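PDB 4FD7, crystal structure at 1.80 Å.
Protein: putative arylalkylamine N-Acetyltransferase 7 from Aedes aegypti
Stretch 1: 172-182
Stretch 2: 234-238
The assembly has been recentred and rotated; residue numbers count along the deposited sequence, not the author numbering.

Stretch 1 172-182: RIPLCRAVGLK
Stretch 2, residues 234-238: SLRVD

A short helix and the loop that follows it receive the end of a β-strand through a small apolar contact centred on Val237 and pinned by one backbone hydrogen bond, with 421 Å² buried in total. Residues 172-179 are helical, held by i to i+4 bonds such as Cys176 N to Arg172 O (2.8 Å) and Arg177 N to Ile173 O (3.1 Å). The helix ends at Val179, and Gly180 is the first residue to leave helical geometry, at phi/psi 85/27, a positive phi that glycine readily adopts. Cys176 O accepts from Leu181 N at 2.9 Å and, weakly, from Gly180 N at 2.9 Å, so the turn stays tied to the last helical residues. Leu181 is then extended (-96/144), and Lys182 turns at -93/-18.

In the second stretch, residues 234-236 are the last of a strand that begins earlier in the chain, with Leu235 at -137/117 and Arg236 at -82/128; Val237 continues at -103/-173 and Asp238 has a positive phi of 57°. Along the helix the contacts advance together: Leu235 meets Ile173, Val237 meets Ile173 and Cys176, and Asp238 meets Arg177. The CA atoms of Lys182 and Val237 lie 5.5 Å apart, those of Arg177 and Asp238 6.1 Å. The hydrogen bond runs from Val237 N to Lys182 O, 2.9 Å long and nearly linear at 170°; the same carbonyl receives a CA-H...O contact from Arg236 CA at 3.5 Å.

Val237 (chi1 m, -50°) points toward the helix and is the residue most covered by the other stretch. Its CG2 packs 3.6 Å from CB of Cys176 (m), whose CA-to-CB bond points toward the second stretch, and lies 3.3 Å from Leu181 O. Its CG1 faces Ile173, 4.1 Å from Ile173 CA and 4.3 Å from Ile173 CG1. Ile173 (m, t) extends the apolar patch along the strand, its CG1 3.9 Å from CD2 of Leu235 (t, p), whose CA-to-CB bond also points toward the helix. The side-chain pairs of Ile173 with Leu235, and of Val237 with Ile173 and Cys176, are van der Waals contacts between apolar groups.

The polar side chains of Arg177 and Asp238 make no hydrogen bond to the opposing stretch. The CA-to-CB bond of Arg177 (m, t, t, chi4 134°) points sideways to the second stretch, but the end of the side chain comes nearer to it; Asp238 N sits at the guanidinium edge, near its plane, 3.4 Å from Arg177 NE, but both are donors and no hydrogen bond forms. The CA-to-CB bond of Lys182 (m, t, t, t) points away overall, although Lys182 CB remains 4.1 Å from Asp238 OD2. Asp238 has chi1 between wells at 96° and chi2 66°.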

# COMPACT_ATOMS: atom_id res chain seq x y z
N ARG A 172 8.66 0.73 6.91
CA ARG A 172 9.05 -0.42 6.11
C ARG A 172 10.54 -0.71 6.29
O ARG A 172 11.00 -1.85 6.13
CB ARG A 172 8.75 -0.15 4.63
CG ARG A 172 7.27 -0.31 4.29
CD ARG A 172 7.05 -0.14 2.80
NE ARG A 172 5.64 0.08 2.49
CZ ARG A 172 5.15 0.15 1.25
NH1 ARG A 172 5.96 -0.01 0.20
NH2 ARG A 172 3.86 0.35 1.07
N ILE A 173 11.27 0.33 6.66
CA ILE A 173 12.72 0.23 6.80
C ILE A 173 13.11 -0.74 7.92
O ILE A 173 13.82 -1.72 7.67
CB ILE A 173 13.39 1.63 6.94
CG1 ILE A 173 13.22 2.43 5.65
CG2 ILE A 173 14.84 1.47 7.27
CD1 ILE A 173 13.66 3.87 5.77
N PRO A 174 12.65 -0.49 9.17
CA PRO A 174 13.01 -1.51 10.17
C PRO A 174 12.33 -2.86 9.94
O PRO A 174 12.94 -3.89 10.24
CB PRO A 174 12.56 -0.88 11.51
CG PRO A 174 11.58 0.17 11.14
CD PRO A 174 11.94 0.66 9.77
N LEU A 175 11.11 -2.88 9.41
CA LEU A 175 10.42 -4.15 9.15
C LEU A 175 11.23 -5.01 8.17
O LEU A 175 11.41 -6.21 8.41
CB LEU A 175 9.01 -3.92 8.59
CG LEU A 175 8.23 -5.15 8.10
CD1 LEU A 175 8.01 -6.19 9.22
CD2 LEU A 175 6.90 -4.76 7.48
N CYS A 176 11.73 -4.41 7.10
CA CYS A 176 12.51 -5.15 6.11
C CYS A 176 13.82 -5.63 6.70
O CYS A 176 14.29 -6.73 6.41
CB CYS A 176 12.81 -4.31 4.88
SG CYS A 176 11.42 -4.10 3.77
N ARG A 177 14.44 -4.80 7.53
CA ARG A 177 15.71 -5.19 8.11
C ARG A 177 15.50 -6.40 8.99
O ARG A 177 16.34 -7.30 9.05
CB ARG A 177 16.32 -4.04 8.93
CG ARG A 177 16.79 -2.86 8.08
CD ARG A 177 17.83 -2.01 8.81
NE ARG A 177 18.10 -0.76 8.10
CZ ARG A 177 18.17 0.43 8.68
NH1 ARG A 177 18.00 0.55 9.99
NH2 ARG A 177 18.42 1.51 7.94
N ALA A 178 14.37 -6.41 9.69
CA ALA A 178 14.06 -7.47 10.63
C ALA A 178 13.79 -8.82 9.95
O ALA A 178 14.23 -9.86 10.44
CB ALA A 178 12.89 -7.08 11.53
N VAL A 179 13.09 -8.80 8.82
CA VAL A 179 12.74 -10.04 8.13
C VAL A 179 13.71 -10.41 7.02
O VAL A 179 13.53 -11.44 6.37
CB VAL A 179 11.32 -9.97 7.56
CG1 VAL A 179 10.35 -9.54 8.66
CG2 VAL A 179 11.29 -8.99 6.41
N GLY A 180 14.72 -9.58 6.80
CA GLY A 180 15.79 -9.87 5.86
C GLY A 180 15.52 -9.53 4.41
O GLY A 180 16.09 -10.15 3.50
N LEU A 181 14.66 -8.55 4.17
CA LEU A 181 14.43 -8.09 2.80
C LEU A 181 15.29 -6.86 2.54
O LEU A 181 15.47 -6.03 3.44
CB LEU A 181 12.95 -7.76 2.59
CG LEU A 181 11.95 -8.92 2.63
CD1 LEU A 181 10.55 -8.37 2.80
CD2 LEU A 181 12.03 -9.78 1.36
N LYS A 182 15.79 -6.73 1.31
CA LYS A 182 16.68 -5.62 0.98
C LYS A 182 15.93 -4.42 0.40
O LYS A 182 16.46 -3.31 0.36
CB LYS A 182 17.73 -6.06 -0.06
CG LYS A 182 18.53 -7.31 0.32
CD LYS A 182 19.60 -7.56 -0.75
CE LYS A 182 20.43 -8.79 -0.44
NZ LYS A 182 21.56 -8.90 -1.41
N SER A 234 10.81 2.58 -5.71
CA SER A 234 11.56 1.59 -4.92
C SER A 234 12.48 2.18 -3.84
O SER A 234 13.02 3.27 -3.99
CB SER A 234 12.35 0.63 -5.85
OG SER A 234 13.23 1.32 -6.71
N LEU A 235 12.67 1.42 -2.77
CA LEU A 235 13.47 1.86 -1.63
C LEU A 235 14.38 0.74 -1.16
O LEU A 235 13.89 -0.30 -0.71
CB LEU A 235 12.55 2.29 -0.49
CG LEU A 235 13.19 2.74 0.83
CD1 LEU A 235 13.90 4.08 0.66
CD2 LEU A 235 12.12 2.80 1.92
N ARG A 236 15.69 0.96 -1.26
CA ARG A 236 16.65 0.04 -0.66
C ARG A 236 16.82 0.34 0.81
O ARG A 236 17.06 1.49 1.21
CB ARG A 236 18.01 0.12 -1.35
CG ARG A 236 18.08 -0.63 -2.66
CD ARG A 236 19.53 -0.86 -3.08
NE ARG A 236 20.21 -1.90 -2.31
CZ ARG A 236 21.41 -2.36 -2.61
NH1 ARG A 236 22.05 -1.85 -3.66
NH2 ARG A 236 21.99 -3.30 -1.89
N VAL A 237 16.67 -0.69 1.63
CA VAL A 237 16.76 -0.52 3.06
C VAL A 237 18.12 -1.03 3.48
O VAL A 237 18.96 -1.32 2.62
CB VAL A 237 15.62 -1.25 3.78
CG1 VAL A 237 14.28 -0.86 3.14
CG2 VAL A 237 15.82 -2.76 3.72
N ASP A 238 18.38 -1.10 4.76
CA ASP A 238 19.67 -1.60 5.21
C ASP A 238 20.81 -0.79 4.61
O ASP A 238 20.77 0.44 4.60
CB ASP A 238 19.79 -3.09 4.86
CG ASP A 238 20.50 -3.31 3.58
OD1 ASP A 238 21.69 -2.99 3.57
OD2 ASP A 238 19.90 -3.79 2.62